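PDB 3QW3: orotidine-5-phosphate decarboxylase/orotate phosphoribosyltransferase, putative (Ompdcase-oprtase, putative) from Leishmania infantum, which probably catalyses the decarboxylation of orotidine 5'-phosphate to UMP, the last step of de novo UMP synthesis, with this chain as the decarboxylase domain of a longer bifunctional protein. Local coordinates for residues A[1-6]-A[78-83]; A[5-10]-A[44-49]; A[13-18]-A[193-198]; A[174-179]-A[185-190]; A[210-215]-A[223-228]. All blocks are in the same frame, centred on the assembly; numbering follows the deposited sequence.

How the interactions relate
All five contacts serve one TIM barrel, and each uses at least one strand of its parallel sheet. Interactions 1 and 2, with centres 8 Å apart, share helix 3-11, which packs against strands 80-85 and 47-50, which pair to close the barrel. Interaction 3 joins strands 16-20 and 196-198, with strand 223-227 running between them. Interactions 4 and 5, with centres 9 Å apart, pack helices 181-190 and 208-215 on the outside; along the chain, interaction 4 falls between the two segments of interaction 3, and interaction 5 comes last. Interactions 1 and 4 have centres about 20 Å apart. Helix 3-11 thus covers the N-terminal end, while interactions 4 and 5 fix outer helices to the sheet.

Interaction 1: residues A[1-6]-A[78-83]; sequences MSFFDL and PVVLDA
Phe3 packs its ring on Pro78 and Val80 where helix 3-11 lies across the N-terminal end of the TIM barrel, beside strand 80-85. From CB, which is not itself in contact with segment 78-83, the Phe3 side chain runs with CG anti to the backbone N and beside the carbonyl carbon (chi1 172°), and the ring reaches Pro78 and the start of the strand. CD1 is the first ring atom to touch, 3.6 Å from Pro78 CB. CE1 bridges two residues, meeting the same Pro78 CB and also lying 3.8 Å from Val80 CG2. CZ is farther out and only grazes that methyl, at 4.2 Å. Back on the other flank, Phe3 CD2 sits 3.6 Å above the plane of the Phe4 ring, over its centre, so the two aromatics of the helix start meet edge to face. Ala107 and Ala129, from the next strands round the barrel, also touch Phe3 and help bury it.

The first turn of the helix is held by a capping box. Asp5 N donates to Ser2 OG at 3.0 Å, while the return bond from Ser2 N to Asp5 OD2 is weak. The contact itself is purely apolar, with all four touching residues buried. One turn on from Phe3, Leu6 adds the second point of packing: its CB rests against the proline ring, 4.0 Å from Pro78 CD.

Interaction 2: residues A[5-10]-A[44-49]; sequences DLLNER and YAAAYK. With SO4 (sulfate ion), chain D.
The flat guanidinium of Arg10 meets the backbone of segment 44-49 edge-on: Ala45 O, together with Ala45 N, lies at its rim and close to its plane. The grip is side-on, with two nitrogens on one oxygen. Arg10 NE reaches Ala45 O at 2.9 Å from within the carbonyl plane, while Arg10 NH2 reaches the same Ala45 O at 2.8 Å and is tilted 24° from that plane. Bends at chi2 and chi3, both near -60°, fold the arginine back so that its end faces Ala45. Its aliphatic part covers the next residue, with CB 3.7 Å from Ala46 CA. Leu7, one turn earlier in helix 3-11, brings CD1 to 4.1 Å from Ala46 CB, and Trp195 also touches this leucine. At the far end of strand 47-50, Lys49 NZ donates at 2.8 Å to O2 of a sulfate ion, probably from the crystallisation liquor, and also pairs with Asp82.

Helix 3-11 is thus fastened to the entry of the second barrel strand. Two N-H groups converging on one acceptor fix the rotation of the guanidinium and probably draw electron density toward Ala45 O, whereas the neighbouring Ala46 O is buried with no polar partner in the model.

Interaction 3: residues A[13-18]-A[193-198]; sequences RSLLCV and TLWFLV
Leu15 and Trp195 meet at the N-terminal end of the TIM barrel, past the one strand that separates theirs; Cys17 and Leu197 meet two residues on, within strands 16-20 and 196-198. These strands are not neighbours in the sheet, since strand 223-227 runs between them and bonds to both, so the contact is made by side chains alone.

The apolar part has two points. Leu15 approaches the benzo edge of the indole near the ring plane, its CD2 lying 3.9 Å from Trp195 CH2 and slightly farther from CZ3. The side chains cross at about a right angle, a methyl group against the rim of the ring. Leu15 also touches Ile248 of helix 237-253, while Trp195 meets the ring of Phe4 and makes a cation-pi contact with Arg217.

The polar bonds hold the lead-in to strand 16-20. Ser14 OG accepts from Leu16 N at 3.0 Å in an ST turn, with an N-H...O angle of 165°, and it is also hydrogen-bonded to Tyr44 O, in the lead-in to strand 47-50.

Deeper in the barrel, near Lys49 and Asn226, the Cys17 side chain points toward strand 196-198, and SG ends 4.3 Å from Leu197 CD1.

Interaction 4: residues A[174-179]-A[185-190]; sequences LVVGAT and ARVRAR
Val176 and Val187 bring strand 172-176 and helix 181-190 together with their CA atoms 8.0 Å apart, the closest CA pair of the two segments, so side chains must fill the gap. Val187 makes all the helix side of the contact, with both methyls. Val187 CG1 lies trans to its own backbone N (chi1 178°) and touches two strand residues at once: it is 3.7 Å from Leu174 CD1 and 3.9 Å from Val176 CG2. The other branch, Val187 CG2, reaches Val176 CG1 more loosely, at 4.2 Å. The two valines therefore point straight at each other, tip to tip, with their branches paired, while Leu174 comes in at a slant from one side and offers only its CD1 methyl.

Leu174 and Val176 are two residues apart, so they fall on the same face of the strand, and that face looks out at the helix. Phe196 of the next strand touches all three residues, and Tyr155 and Ala159 of helix 154-163 also pack on Val187, so the methyl cluster is buried. Next to it on the helix, Arg188 makes a cation-pi contact with Phe196 and is hydrogen-bonded to Leu194 O, Ala191 O and Gly215 O. Arg190 makes a salt bridge with Glu160 of the preceding helix.

Such a helix, laid by aliphatic side chains on the outer face of the strand it follows, is the middle of a beta-alpha-beta crossover, here strand 172-176, helix 181-190 and strand 196-198, the repeating element of a TIM barrel.

Interaction 5: residues A[210-215]-A[223-228]; sequences ASLDAG and MLINVS. With SO4 (sulfate ion), chain E.
Helix 208-215 and strand 223-227 form the last helix-to-strand step of the eight-stranded TIM barrel, with Met223 wedged between them. The axes of the two segments run nearly antiparallel, at 157°, and come within 10.0 Å of each other. Met223 bridges the gap with a chain extended through chi2 and bent at chi3 (84°), which turns the thioether along the helix. Its SD lies against the helix end, 3.4 Å from Gly215 C, at a residue with no side chain to keep the sulfur off the backbone. The terminal methyl continues upstream, with CE 3.5 Å from Ser211 O. Leu212 closes the flank: its CD2 is 3.8 Å from Met223 SD and 4.2 Å from Ile225 CD1, two residues on along the strand. Beyond the contact, Ser211 OG bonds to Ser207 O, Gly215 O to Arg188, and Ile251 of helix 237-253 covers Leu212.

At its other end the strand leads to a sulfate, probably from the crystallisation liquor, in a position consistent with the phosphate-binding place found after the last strands of many TIM barrels. Arg229 N and Gly230 N hold the ion together with Ser228 N, which donates to sulfate O2 at 2.9 Å and 164°.

Interaction 1: residues A[1-6]-A[78-83]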
# COMPACT_ATOMS: atom_id res chain seq x y z
N MET A 1 12.63 16.44 18.13
CA MET A 1 13.02 16.58 16.70
C MET A 1 12.01 15.87 15.79
O MET A 1 12.34 14.89 15.11
CB MET A 1 14.44 16.03 16.49
CG MET A 1 15.14 16.50 15.21
SD MET A 1 16.16 17.98 15.43
CE MET A 1 14.93 19.28 15.43
N SER A 2 10.78 16.38 15.78
CA SER A 2 9.69 15.79 14.99
C SER A 2 9.82 16.13 13.51
O SER A 2 10.56 17.04 13.13
CB SER A 2 8.33 16.27 15.50
OG SER A 2 7.98 17.53 14.94
N PHE A 3 9.07 15.40 12.68
CA PHE A 3 9.02 15.70 11.26
C PHE A 3 8.63 17.15 11.00
O PHE A 3 9.28 17.84 10.19
CB PHE A 3 8.03 14.77 10.54
CG PHE A 3 7.79 15.15 9.12
CD1 PHE A 3 8.65 14.71 8.12
CD2 PHE A 3 6.73 15.98 8.77
CE1 PHE A 3 8.45 15.08 6.79
CE2 PHE A 3 6.52 16.35 7.44
CZ PHE A 3 7.38 15.89 6.46
N PHE A 4 7.58 17.62 11.66
CA PHE A 4 7.10 18.99 11.43
C PHE A 4 8.00 20.07 12.03
O PHE A 4 8.02 21.19 11.51
CB PHE A 4 5.62 19.14 11.82
CG PHE A 4 4.69 18.44 10.87
CD1 PHE A 4 4.48 18.94 9.59
CD2 PHE A 4 4.07 17.25 11.24
CE1 PHE A 4 3.63 18.28 8.70
CE2 PHE A 4 3.22 16.59 10.36
CZ PHE A 4 3.00 17.10 9.09
N ASP A 5 8.75 19.74 13.09
CA ASP A 5 9.80 20.64 13.60
C ASP A 5 10.89 20.83 12.55
O ASP A 5 11.34 21.96 12.30
CB ASP A 5 10.44 20.08 14.87
CG ASP A 5 9.54 20.16 16.08
OD1 ASP A 5 8.62 21.01 16.11
OD2 ASP A 5 9.77 19.36 17.02
N LEU A 6 11.31 19.73 11.94
CA LEU A 6 12.32 19.76 10.90
C LEU A 6 11.78 20.48 9.67
O LEU A 6 12.45 21.35 9.11
CB LEU A 6 12.81 18.35 10.54
CG LEU A 6 13.58 17.58 11.62
CD1 LEU A 6 13.71 16.13 11.23
CD2 LEU A 6 14.97 18.19 11.84
N PRO A 78 14.17 16.36 6.69
CA PRO A 78 13.32 15.19 6.91
C PRO A 78 13.20 14.31 5.68
O PRO A 78 13.31 14.80 4.55
CB PRO A 78 11.98 15.80 7.30
CG PRO A 78 11.96 17.13 6.63
CD PRO A 78 13.39 17.61 6.62
N VAL A 79 12.97 13.02 5.91
CA VAL A 79 12.84 12.03 4.85
C VAL A 79 11.42 11.48 4.87
O VAL A 79 10.93 11.03 5.92
CB VAL A 79 13.86 10.88 5.05
CG1 VAL A 79 13.64 9.77 4.03
CG2 VAL A 79 15.29 11.41 4.93
N VAL A 80 10.77 11.53 3.72
CA VAL A 80 9.46 10.94 3.54
C VAL A 80 9.63 9.63 2.77
O VAL A 80 10.02 9.64 1.60
CB VAL A 80 8.52 11.88 2.74
CG1 VAL A 80 7.14 11.23 2.57
CG2 VAL A 80 8.40 13.24 3.43
N LEU A 81 9.36 8.50 3.42
CA LEU A 81 9.42 7.22 2.72
C LEU A 81 8.14 7.07 1.91
O LEU A 81 7.05 6.97 2.49
CB LEU A 81 9.62 6.06 3.69
CG LEU A 81 9.72 4.66 3.07
CD1 LEU A 81 10.92 4.52 2.12
CD2 LEU A 81 9.77 3.58 4.16
N ASP A 82 8.26 7.07 0.59
CA ASP A 82 7.08 6.93 -0.27
C ASP A 82 6.77 5.47 -0.50
O ASP A 82 7.19 4.87 -1.49
CB ASP A 82 7.23 7.67 -1.60
CG ASP A 82 5.89 7.92 -2.29
OD1 ASP A 82 4.84 7.42 -1.82
OD2 ASP A 82 5.88 8.63 -3.31
N ALA A 83 6.02 4.91 0.45
CA ALA A 83 5.74 3.48 0.52
C ALA A 83 4.26 3.16 0.29
O ALA A 83 3.93 2.00 0.02
CB ALA A 83 6.21 2.95 1.87

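Interaction 2: residues A[5-10]-A[44-49]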
# COMPACT_ATOMS: atom_id res chain seq x y z
N ASP A 5 8.75 19.74 13.09
CA ASP A 5 9.80 20.64 13.60
C ASP A 5 10.89 20.83 12.55
O ASP A 5 11.34 21.96 12.30
CB ASP A 5 10.44 20.08 14.87
CG ASP A 5 9.54 20.16 16.08
OD1 ASP A 5 8.62 21.01 16.11
OD2 ASP A 5 9.77 19.36 17.02
N LEU A 6 11.31 19.73 11.94
CA LEU A 6 12.32 19.76 10.90
C LEU A 6 11.78 20.48 9.67
O LEU A 6 12.45 21.35 9.11
CB LEU A 6 12.81 18.35 10.54
CG LEU A 6 13.58 17.58 11.62
CD1 LEU A 6 13.71 16.13 11.23
CD2 LEU A 6 14.97 18.19 11.84
N LEU A 7 10.57 20.12 9.25
CA LEU A 7 9.99 20.71 8.04
C LEU A 7 9.73 22.21 8.18
O LEU A 7 10.02 22.98 7.25
CB LEU A 7 8.72 19.99 7.60
CG LEU A 7 8.14 20.41 6.25
CD1 LEU A 7 9.13 20.15 5.11
CD2 LEU A 7 6.83 19.68 5.99
N ASN A 8 9.19 22.63 9.32
CA ASN A 8 8.96 24.06 9.55
C ASN A 8 10.25 24.86 9.48
O ASN A 8 10.26 25.97 8.94
CB ASN A 8 8.22 24.31 10.86
CG ASN A 8 6.72 24.09 10.75
OD1 ASN A 8 6.13 24.23 9.67
ND2 ASN A 8 6.09 23.76 11.87
N GLU A 9 11.34 24.30 10.00
CA GLU A 9 12.66 24.94 9.91
C GLU A 9 13.11 25.03 8.45
O GLU A 9 13.55 26.09 8.01
CB GLU A 9 13.69 24.20 10.76
CG GLU A 9 15.11 24.77 10.69
CD GLU A 9 15.27 26.12 11.37
OE1 GLU A 9 16.27 26.81 11.07
OE2 GLU A 9 14.41 26.50 12.19
N ARG A 10 12.99 23.93 7.70
CA ARG A 10 13.37 23.96 6.29
C ARG A 10 12.48 24.89 5.47
O ARG A 10 12.96 25.51 4.53
CB ARG A 10 13.37 22.55 5.67
CG ARG A 10 14.34 21.56 6.31
CD ARG A 10 15.80 22.01 6.24
NE ARG A 10 16.31 22.06 4.87
CZ ARG A 10 17.56 22.41 4.55
NH1 ARG A 10 18.42 22.74 5.51
NH2 ARG A 10 17.95 22.41 3.28
N TYR A 44 18.99 23.34 -1.07
CA TYR A 44 17.69 23.84 -1.50
C TYR A 44 16.53 22.88 -1.24
O TYR A 44 15.41 23.11 -1.70
CB TYR A 44 17.75 24.25 -2.98
CG TYR A 44 18.78 25.31 -3.20
CD1 TYR A 44 18.51 26.64 -2.89
CD2 TYR A 44 20.05 24.99 -3.68
CE1 TYR A 44 19.46 27.64 -3.06
CE2 TYR A 44 21.02 25.98 -3.86
CZ TYR A 44 20.71 27.30 -3.55
OH TYR A 44 21.66 28.28 -3.72
N ALA A 45 16.79 21.83 -0.47
CA ALA A 45 15.78 20.78 -0.21
C ALA A 45 15.10 20.95 1.14
O ALA A 45 15.78 21.09 2.17
CB ALA A 45 16.41 19.41 -0.33
N ALA A 46 13.77 20.93 1.14
CA ALA A 46 12.98 20.89 2.37
C ALA A 46 12.81 19.45 2.86
O ALA A 46 12.63 19.22 4.05
CB ALA A 46 11.62 21.52 2.15
N ALA A 47 12.85 18.50 1.93
CA ALA A 47 12.70 17.08 2.25
C ALA A 47 13.27 16.24 1.14
O ALA A 47 13.47 16.73 0.02
CB ALA A 47 11.22 16.74 2.46
N TYR A 48 13.56 14.97 1.46
CA TYR A 48 13.84 13.95 0.44
C TYR A 48 12.77 12.87 0.49
O TYR A 48 12.24 12.56 1.56
CB TYR A 48 15.23 13.35 0.60
CG TYR A 48 16.31 14.32 0.17
CD1 TYR A 48 16.72 14.38 -1.15
CD2 TYR A 48 16.88 15.20 1.09
CE1 TYR A 48 17.69 15.29 -1.56
CE2 TYR A 48 17.85 16.11 0.69
CZ TYR A 48 18.25 16.15 -0.64
OH TYR A 48 19.21 17.06 -1.04
N LYS A 49 12.44 12.33 -0.68
CA LYS A 49 11.41 11.30 -0.80
C LYS A 49 11.94 10.05 -1.54
O LYS A 49 11.82 9.94 -2.77
CB LYS A 49 10.15 11.85 -1.49
CG LYS A 49 8.96 10.88 -1.48
CD LYS A 49 7.68 11.49 -2.04
CE LYS A 49 7.70 11.65 -3.57
NZ LYS A 49 7.74 10.38 -4.34
S SO4 D . 5.86 10.69 -7.62
O1 SO4 D . 4.80 9.69 -7.73
O2 SO4 D . 5.85 11.25 -6.27
O3 SO4 D . 7.15 10.05 -7.87
O4 SO4 D . 5.64 11.74 -8.60

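Interaction 3: residues A[13-18]-A[193-198]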
# COMPACT_ATOMS: atom_id res chain seq x y z
N ARG A 13 13.29 28.28 4.28
CA ARG A 13 14.17 28.41 3.12
C ARG A 13 13.60 27.82 1.83
O ARG A 13 13.91 28.30 0.74
CB ARG A 13 15.52 27.75 3.42
CG ARG A 13 16.34 28.49 4.47
CD ARG A 13 17.53 27.65 4.93
N SER A 14 12.78 26.78 1.95
CA SER A 14 12.38 26.00 0.78
C SER A 14 11.11 25.18 1.00
O SER A 14 10.86 24.74 2.12
CB SER A 14 13.50 25.03 0.40
OG SER A 14 13.16 24.28 -0.75
N LEU A 15 10.35 24.96 -0.07
CA LEU A 15 9.25 23.99 -0.06
C LEU A 15 9.51 22.83 -1.03
O LEU A 15 8.59 22.06 -1.36
CB LEU A 15 7.92 24.66 -0.40
CG LEU A 15 7.43 25.76 0.54
CD1 LEU A 15 6.07 26.29 0.08
CD2 LEU A 15 7.34 25.28 1.99
N LEU A 16 10.74 22.72 -1.50
CA LEU A 16 11.10 21.71 -2.49
C LEU A 16 11.39 20.35 -1.86
O LEU A 16 12.25 20.24 -0.99
CB LEU A 16 12.31 22.18 -3.32
CG LEU A 16 12.82 21.24 -4.41
CD1 LEU A 16 11.76 21.05 -5.49
CD2 LEU A 16 14.11 21.78 -5.00
N CYS A 17 10.66 19.34 -2.31
CA CYS A 17 10.93 17.95 -1.91
C CYS A 17 11.63 17.26 -3.07
O CYS A 17 11.13 17.28 -4.20
CB CYS A 17 9.62 17.23 -1.59
SG CYS A 17 9.83 15.51 -1.09
N VAL A 18 12.79 16.68 -2.80
CA VAL A 18 13.58 16.04 -3.85
C VAL A 18 13.33 14.53 -3.84
O VAL A 18 13.65 13.83 -2.87
CB VAL A 18 15.09 16.33 -3.70
CG1 VAL A 18 15.89 15.68 -4.83
CG2 VAL A 18 15.35 17.85 -3.65
N THR A 193 -5.46 23.40 7.34
CA THR A 193 -4.18 23.43 8.07
C THR A 193 -3.16 22.35 7.68
O THR A 193 -1.98 22.47 8.00
CB THR A 193 -4.37 23.38 9.61
OG1 THR A 193 -4.82 22.08 10.02
CG2 THR A 193 -5.35 24.44 10.09
N LEU A 194 -3.61 21.29 7.00
CA LEU A 194 -2.72 20.16 6.74
C LEU A 194 -1.66 20.46 5.70
O LEU A 194 -1.91 21.20 4.76
CB LEU A 194 -3.51 18.92 6.31
CG LEU A 194 -4.61 18.44 7.26
CD1 LEU A 194 -5.12 17.10 6.78
CD2 LEU A 194 -4.13 18.35 8.71
N TRP A 195 -0.48 19.88 5.87
CA TRP A 195 0.54 19.91 4.82
C TRP A 195 0.10 19.00 3.68
O TRP A 195 -0.43 17.91 3.92
CB TRP A 195 1.88 19.43 5.36
CG TRP A 195 2.66 20.51 6.01
CD1 TRP A 195 2.55 20.95 7.31
CD2 TRP A 195 3.68 21.31 5.40
NE1 TRP A 195 3.45 21.97 7.54
CE2 TRP A 195 4.15 22.21 6.38
CE3 TRP A 195 4.24 21.34 4.11
CZ2 TRP A 195 5.16 23.14 6.11
CZ3 TRP A 195 5.24 22.28 3.85
CH2 TRP A 195 5.69 23.16 4.85
N PHE A 196 0.32 19.46 2.46
CA PHE A 196 0.10 18.63 1.28
C PHE A 196 1.45 18.23 0.70
O PHE A 196 2.36 19.07 0.58
CB PHE A 196 -0.68 19.36 0.17
CG PHE A 196 -2.07 19.83 0.55
CD1 PHE A 196 -2.68 19.47 1.75
CD2 PHE A 196 -2.78 20.62 -0.35
CE1 PHE A 196 -3.97 19.93 2.05
CE2 PHE A 196 -4.07 21.08 -0.06
CZ PHE A 196 -4.66 20.73 1.15
N LEU A 197 1.59 16.96 0.36
CA LEU A 197 2.71 16.50 -0.45
C LEU A 197 2.20 16.52 -1.88
O LEU A 197 1.21 15.86 -2.19
CB LEU A 197 3.16 15.10 -0.03
CG LEU A 197 4.25 14.41 -0.86
CD1 LEU A 197 5.57 15.18 -0.86
CD2 LEU A 197 4.46 12.98 -0.37
N VAL A 198 2.87 17.29 -2.73
CA VAL A 198 2.34 17.65 -4.04
C VAL A 198 3.28 17.16 -5.15
O VAL A 198 4.26 17.82 -5.47
CB VAL A 198 2.11 19.19 -4.14
CG1 VAL A 198 1.50 19.57 -5.48
CG2 VAL A 198 1.20 19.64 -3.02

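Interaction 4: residues A[174-179]-A[185-190]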
# COMPACT_ATOMS: atom_id res chain seq x y z
N LEU A 174 -1.67 15.24 3.56
CA LEU A 174 -2.37 14.67 2.42
C LEU A 174 -1.51 14.68 1.18
O LEU A 174 -0.73 15.60 0.97
CB LEU A 174 -3.65 15.47 2.13
CG LEU A 174 -4.75 15.41 3.19
CD1 LEU A 174 -5.81 16.44 2.87
CD2 LEU A 174 -5.36 14.02 3.23
N VAL A 175 -1.65 13.64 0.34
CA VAL A 175 -1.02 13.63 -0.98
C VAL A 175 -2.03 14.17 -1.98
O VAL A 175 -3.12 13.61 -2.15
CB VAL A 175 -0.54 12.21 -1.40
CG1 VAL A 175 0.15 12.27 -2.78
CG2 VAL A 175 0.40 11.64 -0.35
N VAL A 176 -1.68 15.28 -2.64
CA VAL A 176 -2.59 15.98 -3.55
C VAL A 176 -1.79 16.41 -4.78
O VAL A 176 -0.85 17.20 -4.66
CB VAL A 176 -3.25 17.24 -2.90
CG1 VAL A 176 -4.40 17.76 -3.76
CG2 VAL A 176 -3.75 16.93 -1.49
N GLY A 177 -2.19 15.91 -5.95
CA GLY A 177 -1.49 16.18 -7.21
C GLY A 177 -1.54 17.64 -7.64
O GLY A 177 -2.45 18.38 -7.26
N ALA A 178 -0.56 18.04 -8.44
CA ALA A 178 -0.46 19.42 -8.94
C ALA A 178 -1.23 19.66 -10.24
O ALA A 178 -1.52 20.81 -10.59
CB ALA A 178 1.00 19.82 -9.11
N THR A 179 -1.58 18.58 -10.94
CA THR A 179 -2.14 18.66 -12.30
C THR A 179 -3.56 19.25 -12.38
O THR A 179 -3.97 19.74 -13.44
CB THR A 179 -2.09 17.29 -13.02
OG1 THR A 179 -0.80 16.70 -12.84
CG2 THR A 179 -2.35 17.43 -14.53
N ALA A 185 -7.58 23.19 -4.74
CA ALA A 185 -8.28 24.22 -3.97
C ALA A 185 -9.44 23.66 -3.15
O ALA A 185 -9.69 24.11 -2.04
CB ALA A 185 -8.77 25.33 -4.90
N ARG A 186 -10.14 22.67 -3.71
CA ARG A 186 -11.22 21.99 -2.97
C ARG A 186 -10.66 21.32 -1.72
O ARG A 186 -11.25 21.41 -0.65
CB ARG A 186 -11.93 20.96 -3.85
CG ARG A 186 -12.84 21.56 -4.91
CD ARG A 186 -13.86 20.54 -5.40
NE ARG A 186 -14.68 21.09 -6.47
CZ ARG A 186 -14.41 20.96 -7.77
NH1 ARG A 186 -13.33 20.30 -8.18
NH2 ARG A 186 -15.22 21.51 -8.67
N VAL A 187 -9.51 20.67 -1.86
CA VAL A 187 -8.88 19.99 -0.73
C VAL A 187 -8.45 21.00 0.34
O VAL A 187 -8.69 20.79 1.53
CB VAL A 187 -7.71 19.09 -1.19
CG1 VAL A 187 -7.04 18.43 -0.00
CG2 VAL A 187 -8.23 18.03 -2.16
N ARG A 188 -7.85 22.11 -0.08
CA ARG A 188 -7.46 23.16 0.86
C ARG A 188 -8.67 23.76 1.60
O ARG A 188 -8.55 24.15 2.77
CB ARG A 188 -6.64 24.25 0.15
CG ARG A 188 -6.08 25.34 1.07
CD ARG A 188 -5.36 24.78 2.29
NE ARG A 188 -4.01 24.32 1.98
CZ ARG A 188 -3.31 23.47 2.72
NH1 ARG A 188 -3.84 22.94 3.82
NH2 ARG A 188 -2.08 23.13 2.36
N ALA A 189 -9.82 23.81 0.94
CA ALA A 189 -11.05 24.29 1.57
C ALA A 189 -11.55 23.33 2.65
O ALA A 189 -12.06 23.76 3.68
CB ALA A 189 -12.13 24.52 0.53
N ARG A 190 -11.39 22.02 2.41
CA ARG A 190 -11.80 20.99 3.37
C ARG A 190 -10.77 20.79 4.47
O ARG A 190 -11.12 20.40 5.59
CB ARG A 190 -12.05 19.65 2.67
CG ARG A 190 -13.13 19.68 1.60
CD ARG A 190 -14.51 19.99 2.19
NE ARG A 190 -15.53 20.09 1.14
CZ ARG A 190 -16.84 20.07 1.35
NH1 ARG A 190 -17.32 19.93 2.58
NH2 ARG A 190 -17.68 20.17 0.33

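Interaction 5: residues A[210-215]-A[223-228]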
# COMPACT_ATOMS: atom_id res chain seq x y z
N ALA A 210 -0.29 28.08 -10.35
CA ALA A 210 -1.69 27.73 -10.08
C ALA A 210 -1.82 26.80 -8.87
O ALA A 210 -2.73 26.97 -8.05
CB ALA A 210 -2.35 27.13 -11.31
N SER A 211 -0.89 25.85 -8.76
CA SER A 211 -0.87 24.89 -7.65
C SER A 211 -0.64 25.59 -6.31
O SER A 211 -1.36 25.34 -5.34
CB SER A 211 0.21 23.83 -7.87
OG SER A 211 0.01 23.16 -9.10
N LEU A 212 0.35 26.48 -6.27
CA LEU A 212 0.67 27.23 -5.05
C LEU A 212 -0.46 28.17 -4.65
O LEU A 212 -0.81 28.26 -3.48
CB LEU A 212 2.00 27.98 -5.20
CG LEU A 212 3.24 27.08 -5.21
CD1 LEU A 212 4.46 27.80 -5.77
CD2 LEU A 212 3.53 26.52 -3.82
N ASP A 213 -1.03 28.87 -5.63
CA ASP A 213 -2.17 29.75 -5.36
C ASP A 213 -3.35 28.99 -4.75
O ASP A 213 -4.03 29.50 -3.86
CB ASP A 213 -2.61 30.45 -6.65
CG ASP A 213 -1.67 31.58 -7.04
OD1 ASP A 213 -0.71 31.87 -6.29
OD2 ASP A 213 -1.91 32.18 -8.11
N ALA A 214 -3.59 27.77 -5.23
CA ALA A 214 -4.71 26.97 -4.76
C ALA A 214 -4.42 26.31 -3.41
O ALA A 214 -5.32 26.22 -2.57
CB ALA A 214 -5.06 25.91 -5.79
N GLY A 215 -3.18 25.87 -3.22
CA GLY A 215 -2.84 24.99 -2.11
C GLY A 215 -2.12 25.57 -0.90
O GLY A 215 -2.14 24.96 0.17
N MET A 223 2.65 23.44 1.67
CA MET A 223 2.79 22.63 0.47
C MET A 223 4.22 22.18 0.32
O MET A 223 5.15 22.97 0.45
CB MET A 223 2.38 23.41 -0.78
CG MET A 223 0.89 23.41 -1.05
SD MET A 223 0.62 24.37 -2.54
CE MET A 223 0.90 23.16 -3.84
N LEU A 224 4.37 20.88 0.07
CA LEU A 224 5.67 20.29 -0.15
C LEU A 224 5.68 19.82 -1.60
O LEU A 224 5.00 18.86 -1.97
CB LEU A 224 5.91 19.11 0.80
CG LEU A 224 7.14 19.05 1.71
CD1 LEU A 224 7.31 17.63 2.25
CD2 LEU A 224 8.44 19.54 1.05
N ILE A 225 6.43 20.54 -2.43
CA ILE A 225 6.45 20.31 -3.88
C ILE A 225 7.51 19.29 -4.28
O ILE A 225 8.70 19.59 -4.27
CB ILE A 225 6.70 21.63 -4.67
CG1 ILE A 225 5.74 22.74 -4.23
CG2 ILE A 225 6.65 21.38 -6.20
CD1 ILE A 225 4.28 22.44 -4.41
N ASN A 226 7.07 18.10 -4.66
CA ASN A 226 8.01 17.05 -5.03
C ASN A 226 8.41 17.15 -6.49
O ASN A 226 7.56 17.31 -7.37
CB ASN A 226 7.44 15.66 -4.75
CG ASN A 226 8.42 14.56 -5.12
OD1 ASN A 226 8.29 13.92 -6.17
ND2 ASN A 226 9.41 14.34 -4.27
N VAL A 227 9.71 17.05 -6.74
CA VAL A 227 10.23 16.95 -8.09
C VAL A 227 11.17 15.75 -8.17
O VAL A 227 12.07 15.60 -7.34
CB VAL A 227 10.96 18.24 -8.54
CG1 VAL A 227 11.47 18.09 -9.98
CG2 VAL A 227 10.02 19.44 -8.45
N SER A 228 10.94 14.90 -9.16
CA SER A 228 11.81 13.75 -9.38
C SER A 228 12.62 13.91 -10.66
O SER A 228 13.77 14.36 -10.61
CB SER A 228 11.00 12.45 -9.40
OG SER A 228 11.84 11.35 -9.67
S SO4 E . 8.57 14.57 -11.97
O1 SO4 E . 7.28 14.58 -12.66
O2 SO4 E . 8.37 15.02 -10.59
O3 SO4 E . 9.11 13.22 -11.97
O4 SO4 E . 9.49 15.48 -12.64